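Beta-galactosidase/beta-glucuronidase (Faecalibacterium prausnitzii L2-6, PDB 6MVF) binds flavin mononucleotide and acts as a family 2 glycoside hydrolase, a beta-glucuronidase that probably hydrolyses beta-glucuronides. Local coordinates at residues His112-Ile118 and Glu380-Gln384; Ser117-Ala121 and Leu175-Gly180. One frame throughout, in Å; residues are numbered along the deposited sequence.

Contact 1. Residues His112-Ile118 and Glu380-Gln384. With FMN (flavin mononucleotide), chain G.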
# COMPACT_ATOMS: atom_id res chain seq x y z
N HIS A 112 6.33 -32.82 20.65
CA HIS A 112 5.31 -33.02 19.64
C HIS A 112 5.83 -33.91 18.53
O HIS A 112 7.00 -33.82 18.14
CB HIS A 112 4.83 -31.70 19.05
CG HIS A 112 3.71 -31.86 18.07
ND1 HIS A 112 3.92 -32.02 16.72
CD2 HIS A 112 2.37 -31.89 18.25
CE1 HIS A 112 2.76 -32.13 16.11
NE2 HIS A 112 1.80 -32.05 17.02
N GLU A 113 4.94 -34.73 17.99
CA GLU A 113 5.28 -35.64 16.91
C GLU A 113 4.28 -35.44 15.78
O GLU A 113 3.10 -35.17 16.03
CB GLU A 113 5.28 -37.07 17.43
CG GLU A 113 5.77 -38.08 16.45
CD GLU A 113 5.68 -39.49 17.01
OE1 GLU A 113 5.08 -40.36 16.32
OE2 GLU A 113 6.20 -39.73 18.12
N GLY A 114 4.76 -35.56 14.54
CA GLY A 114 3.94 -35.19 13.40
C GLY A 114 4.32 -33.81 12.92
O GLY A 114 4.25 -32.82 13.67
N GLY A 115 4.73 -33.71 11.66
CA GLY A 115 5.40 -32.50 11.21
C GLY A 115 4.56 -31.57 10.36
O GLY A 115 5.11 -30.80 9.58
N PHE A 116 3.24 -31.64 10.49
CA PHE A 116 2.39 -30.86 9.61
C PHE A 116 1.20 -30.25 10.35
O PHE A 116 0.22 -29.87 9.70
CB PHE A 116 1.88 -31.72 8.42
CG PHE A 116 2.96 -32.48 7.72
CD1 PHE A 116 3.41 -33.70 8.21
CD2 PHE A 116 3.58 -31.94 6.59
CE1 PHE A 116 4.43 -34.38 7.59
CE2 PHE A 116 4.59 -32.61 5.95
CZ PHE A 116 5.03 -33.84 6.45
N SER A 117 1.26 -30.16 11.68
CA SER A 117 0.15 -29.59 12.43
C SER A 117 0.66 -28.64 13.51
O SER A 117 1.80 -28.75 13.99
CB SER A 117 -0.75 -30.68 13.05
OG SER A 117 0.00 -31.77 13.54
N ILE A 118 -0.21 -27.69 13.86
CA ILE A 118 0.08 -26.69 14.87
C ILE A 118 0.11 -27.36 16.24
O ILE A 118 -0.71 -28.25 16.53
CB ILE A 118 -0.98 -25.57 14.82
CG1 ILE A 118 -0.93 -24.84 13.48
CG2 ILE A 118 -0.83 -24.56 15.96
CD1 ILE A 118 -2.21 -24.11 13.16
N GLU A 380 -5.80 -33.91 15.05
CA GLU A 380 -5.32 -32.56 14.82
C GLU A 380 -5.76 -32.04 13.45
O GLU A 380 -6.07 -30.86 13.30
CB GLU A 380 -3.80 -32.50 14.93
CG GLU A 380 -3.27 -32.77 16.32
CD GLU A 380 -1.75 -32.82 16.36
OE1 GLU A 380 -1.14 -33.36 15.42
OE2 GLU A 380 -1.17 -32.30 17.34
N LEU A 381 -5.77 -32.91 12.44
CA LEU A 381 -6.17 -32.46 11.11
C LEU A 381 -7.62 -32.00 11.10
O LEU A 381 -7.95 -30.99 10.48
CB LEU A 381 -5.96 -33.58 10.09
CG LEU A 381 -6.49 -33.30 8.68
CD1 LEU A 381 -5.74 -32.11 8.05
CD2 LEU A 381 -6.40 -34.56 7.81
N ILE A 382 -8.50 -32.72 11.79
CA ILE A 382 -9.90 -32.36 11.77
C ILE A 382 -10.18 -31.15 12.64
O ILE A 382 -10.94 -30.27 12.25
CB ILE A 382 -10.75 -33.57 12.20
CG1 ILE A 382 -10.64 -34.66 11.13
CG2 ILE A 382 -12.20 -33.16 12.49
CD1 ILE A 382 -11.38 -35.92 11.47
N ILE A 383 -9.56 -31.07 13.81
CA ILE A 383 -9.89 -30.01 14.75
C ILE A 383 -9.32 -28.68 14.29
O ILE A 383 -9.95 -27.63 14.44
CB ILE A 383 -9.41 -30.39 16.16
CG1 ILE A 383 -10.47 -31.27 16.81
CG2 ILE A 383 -9.15 -29.16 17.04
CD1 ILE A 383 -9.90 -32.34 17.66
N GLN A 384 -8.13 -28.69 13.69
CA GLN A 384 -7.53 -27.45 13.23
C GLN A 384 -8.15 -26.96 11.93
O GLN A 384 -8.12 -25.75 11.67
CB GLN A 384 -6.02 -27.62 13.07
CG GLN A 384 -5.36 -27.95 14.39
CD GLN A 384 -3.88 -28.26 14.29
OE1 GLN A 384 -3.25 -28.11 13.23
NE2 GLN A 384 -3.31 -28.67 15.41
N1 FMN G . -12.64 -29.28 23.45
C2 FMN G . -11.92 -28.32 24.04
O2 FMN G . -11.76 -28.30 25.26
N3 FMN G . -11.34 -27.35 23.36
C4 FMN G . -11.42 -27.24 22.08
O4 FMN G . -10.87 -26.34 21.46
C4A FMN G . -12.18 -28.22 21.38
N5 FMN G . -12.25 -28.11 20.08
C5A FMN G . -12.93 -28.99 19.37
C6 FMN G . -12.99 -28.84 18.01
C7 FMN G . -13.69 -29.72 17.27
C7M FMN G . -13.74 -29.56 15.80
C8 FMN G . -14.37 -30.83 17.92
C8M FMN G . -15.13 -31.82 17.10
C9 FMN G . -14.31 -30.97 19.29
C9A FMN G . -13.62 -30.08 20.05
N10 FMN G . -13.53 -30.23 21.43
C10 FMN G . -12.80 -29.28 22.14
C1' FMN G . -14.28 -31.34 22.01
C2' FMN G . -13.62 -32.50 22.71
O2' FMN G . -13.38 -33.38 21.63
C3' FMN G . -14.56 -33.25 23.63
O3' FMN G . -15.65 -32.42 23.97
C4' FMN G . -13.95 -33.64 24.96
O4' FMN G . -13.20 -32.52 25.40
C5' FMN G . -13.10 -34.92 24.91
O5' FMN G . -11.72 -34.62 24.78
P FMN G . -10.62 -35.68 24.36
O1P FMN G . -9.43 -35.18 25.07
O2P FMN G . -11.16 -37.00 24.82
O3P FMN G . -10.46 -35.68 22.88
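Gln-384 OE1 is gripped by two donors: the backbone N of Ile-118, 3.1 Å from OE1, and NE2 of Gln-338, outside the two segments. These bonds lie where the beta-rich sugar-binding domain of the family 2 glycoside hydrolases meets a helix of the TIM barrel. The other end of the same amide turns back on the same residue, Gln-384 NE2 donating to Ile-118 O at 2.9 Å. Both N-H and C=O of Ile-118 are thus taken by one side chain, in the manner of a backbone partner. NE2 is also hydrogen-bonded to Tyr-178 O, so both ends of the amide have two partners and its flip is probably fixed.

One turn back along helix 368-385, Glu-380 spreads its carboxylate between two donors. Ser-117 OG gives its proton to Glu-380 OE1 at 2.7 Å, coming from above the carboxylate plane. OE2 receives the NE2 proton of His-112 at 3.0 Å through its syn lone pair. Here the two flat groups lie nearly coplanar, 22° apart, and OE2 sits at the edge of the imidazole, a His-carboxylate hydrogen bond. The histidine reaches this place with CG anti to its backbone N (chi1 -176°), while Glu-380 runs extended beyond CG to meet it. A glutamine in place of Glu-380 would probably serve only one of the two donors and turn its NH2 toward the other, leaving Ser-117 OG or His-112 NE2 without an acceptor.

Between the two bonded groups, Ser-117 CB lies 3.6 Å from Gln-384 OE1. On another side of the helix Ile-383 faces the cofactor, its CG1 lying 3.6 Å from C7 of the flavin ring.

Contact 2. Residues Ser117-Ala121 and Leu175-Gly180. With FMN (flavin mononucleotide), chain G.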
# COMPACT_ATOMS: atom_id res chain seq x y z
N SER A 117 1.26 -30.16 11.68
CA SER A 117 0.15 -29.59 12.43
C SER A 117 0.66 -28.64 13.51
O SER A 117 1.80 -28.75 13.99
CB SER A 117 -0.75 -30.68 13.05
OG SER A 117 0.00 -31.77 13.54
N ILE A 118 -0.21 -27.69 13.86
CA ILE A 118 0.08 -26.69 14.87
C ILE A 118 0.11 -27.36 16.24
O ILE A 118 -0.71 -28.25 16.53
CB ILE A 118 -0.98 -25.57 14.82
CG1 ILE A 118 -0.93 -24.84 13.48
CG2 ILE A 118 -0.83 -24.56 15.96
CD1 ILE A 118 -2.21 -24.11 13.16
N PHE A 119 1.05 -26.97 17.08
CA PHE A 119 0.97 -27.36 18.48
C PHE A 119 1.40 -26.17 19.33
O PHE A 119 2.18 -25.32 18.88
CB PHE A 119 1.80 -28.61 18.76
CG PHE A 119 3.25 -28.46 18.46
CD1 PHE A 119 3.74 -28.70 17.19
CD2 PHE A 119 4.15 -28.10 19.46
CE1 PHE A 119 5.10 -28.57 16.92
CE2 PHE A 119 5.49 -27.96 19.20
CZ PHE A 119 5.97 -28.20 17.94
N ARG A 120 0.83 -26.10 20.54
CA ARG A 120 1.05 -24.97 21.45
C ARG A 120 1.49 -25.47 22.82
O ARG A 120 1.35 -26.65 23.16
CB ARG A 120 -0.20 -24.10 21.61
CG ARG A 120 -0.80 -23.67 20.31
CD ARG A 120 -1.81 -22.57 20.51
NE ARG A 120 -2.55 -22.32 19.28
CZ ARG A 120 -3.74 -22.83 19.00
NH1 ARG A 120 -4.36 -23.62 19.88
NH2 ARG A 120 -4.31 -22.54 17.84
N ALA A 121 2.00 -24.52 23.62
CA ALA A 121 2.48 -24.81 24.96
C ALA A 121 2.32 -23.58 25.85
O ALA A 121 2.74 -22.48 25.47
CB ALA A 121 3.94 -25.26 24.93
N LEU A 175 -6.62 -22.56 24.00
CA LEU A 175 -5.41 -22.63 23.18
C LEU A 175 -4.73 -23.99 23.30
O LEU A 175 -3.72 -24.23 22.62
CB LEU A 175 -4.43 -21.53 23.61
CG LEU A 175 -4.82 -20.10 23.20
CD1 LEU A 175 -4.35 -19.04 24.21
CD2 LEU A 175 -4.22 -19.85 21.85
N ASP A 176 -5.27 -24.87 24.14
CA ASP A 176 -4.57 -26.07 24.61
C ASP A 176 -5.08 -27.36 23.99
O ASP A 176 -4.56 -28.42 24.32
CB ASP A 176 -4.69 -26.20 26.14
CG ASP A 176 -3.72 -25.31 26.86
OD1 ASP A 176 -2.52 -25.32 26.49
OD2 ASP A 176 -4.15 -24.59 27.78
N TYR A 177 -6.07 -27.30 23.12
CA TYR A 177 -6.72 -28.51 22.62
C TYR A 177 -6.30 -28.76 21.16
O TYR A 177 -6.90 -28.24 20.22
CB TYR A 177 -8.23 -28.40 22.78
CG TYR A 177 -8.90 -29.72 22.53
CD1 TYR A 177 -8.85 -30.74 23.48
CD2 TYR A 177 -9.54 -29.96 21.34
CE1 TYR A 177 -9.46 -31.95 23.23
CE2 TYR A 177 -10.14 -31.16 21.09
CZ TYR A 177 -10.10 -32.15 22.03
OH TYR A 177 -10.71 -33.33 21.73
N TYR A 178 -5.25 -29.57 21.00
CA TYR A 178 -4.80 -30.06 19.69
C TYR A 178 -4.58 -28.93 18.70
O TYR A 178 -4.84 -29.08 17.51
CB TYR A 178 -5.79 -31.05 19.11
CG TYR A 178 -5.86 -32.36 19.85
CD1 TYR A 178 -6.76 -32.54 20.90
CD2 TYR A 178 -5.04 -33.43 19.50
CE1 TYR A 178 -6.84 -33.74 21.58
CE2 TYR A 178 -5.12 -34.63 20.17
CZ TYR A 178 -6.02 -34.78 21.21
OH TYR A 178 -6.10 -35.98 21.88
N GLY A 179 -4.07 -27.80 19.20
CA GLY A 179 -3.74 -26.67 18.34
C GLY A 179 -4.92 -26.12 17.58
O GLY A 179 -4.74 -25.56 16.49
N GLY A 180 -6.13 -26.27 18.11
CA GLY A 180 -7.33 -25.82 17.46
C GLY A 180 -7.58 -24.35 17.67
O GLY A 180 -6.88 -23.65 18.42
N1 FMN G . -12.64 -29.28 23.45
C2 FMN G . -11.92 -28.32 24.04
O2 FMN G . -11.76 -28.30 25.26
N3 FMN G . -11.34 -27.35 23.36
C4 FMN G . -11.42 -27.24 22.08
O4 FMN G . -10.87 -26.34 21.46
C4A FMN G . -12.18 -28.22 21.38
N5 FMN G . -12.25 -28.11 20.08
C5A FMN G . -12.93 -28.99 19.37
C6 FMN G . -12.99 -28.84 18.01
C7 FMN G . -13.69 -29.72 17.27
C7M FMN G . -13.74 -29.56 15.80
C8 FMN G . -14.37 -30.83 17.92
C8M FMN G . -15.13 -31.82 17.10
C9 FMN G . -14.31 -30.97 19.29
C9A FMN G . -13.62 -30.08 20.05
N10 FMN G . -13.53 -30.23 21.43
C10 FMN G . -12.80 -29.28 22.14
C1' FMN G . -14.28 -31.34 22.01
C2' FMN G . -13.62 -32.50 22.71
O2' FMN G . -13.38 -33.38 21.63
C3' FMN G . -14.56 -33.25 23.63
O3' FMN G . -15.65 -32.42 23.97
C4' FMN G . -13.95 -33.64 24.96
O4' FMN G . -13.20 -32.52 25.40
C5' FMN G . -13.10 -34.92 24.91
O5' FMN G . -11.72 -34.62 24.78
P FMN G . -10.62 -35.68 24.36
O1P FMN G . -9.43 -35.18 25.07
O2P FMN G . -11.16 -37.00 24.82
O3P FMN G . -10.46 -35.68 22.88
O HOH W 1 -5.88 -23.41 15.15
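Arg-120 and Gly-180 meet end-on: NH1 and NH2 of the guanidinium both hold the single carbonyl oxygen of Gly-180, each at 2.9 Å from that O. The NH1 proton arrives in the carbonyl plane on a lone pair, whereas NH2 comes from above it. NH1 donates a second time, to Leu-175 O, so one cation bridges the two ends of the loop 175-180. All three bonds stay close to the guanidinium plane; Gly-179 CA lies over one face and Leu-175 CD2 over the other, the methyl 3.8 Å above the plane and offset toward the rim. This is the tight part. Arg-120 reaches it because its chain, with CG anti to the carbonyl carbon (chi1 -51°), stays extended as far as NE and crosses Leu-175 at about a right angle.

The loop turns through a type I' beta turn from Tyr-177 to Gly-180. Gly-179 has positive phi there, and a side chain on it would run into Ile-118 O.

The looser side lies around partly exposed Ile-118, whose CB comes no nearer than 4.1 Å to Gly-179 O. That oxygen accepts from a water, which is only weakly bonded to Arg-120 NH2.

The turn also presents Tyr-177 to the cofactor. Flavin C10 lies 3.3 Å above one ring face, offset toward the rim, while Tyr-178 CD1 sits over the centre of the other. Tyr-177 OH takes the proton of FMN O2' and donates to phosphate O3P, 2.6 Å away.

Strand 119-122, an outermost strand of its sheet within this chain, pairs with strand 88-93, whose Glu-92 forms a salt bridge with Arg-120 NE. On the far side of the loop, Tyr-177 and Tyr-178 rest on Lys-379 of helix 368-385.

From the N terminus, strand 107-113 leads through the loop 114-118 into strand 119-122, and both contacts start on this run, sharing Ser-117 and Ile-118. Contact 2 closes the shorter loop, with 53 residues between its segments, by meeting the 175-180 turn. Contact 1 spans 261 residues to reach the TIM-barrel helix 368-385, so the loop closed by contact 2 nests inside the one closed by contact 1. At their shared end the rings of His-112 and Phe-119 stack; at the other end Ile-383 CD1 packs on Tyr-177 CE2 at 3.6 Å. Together the contacts join the sugar-binding domain, the flavin-binding turn and the barrel, and both touch FMN.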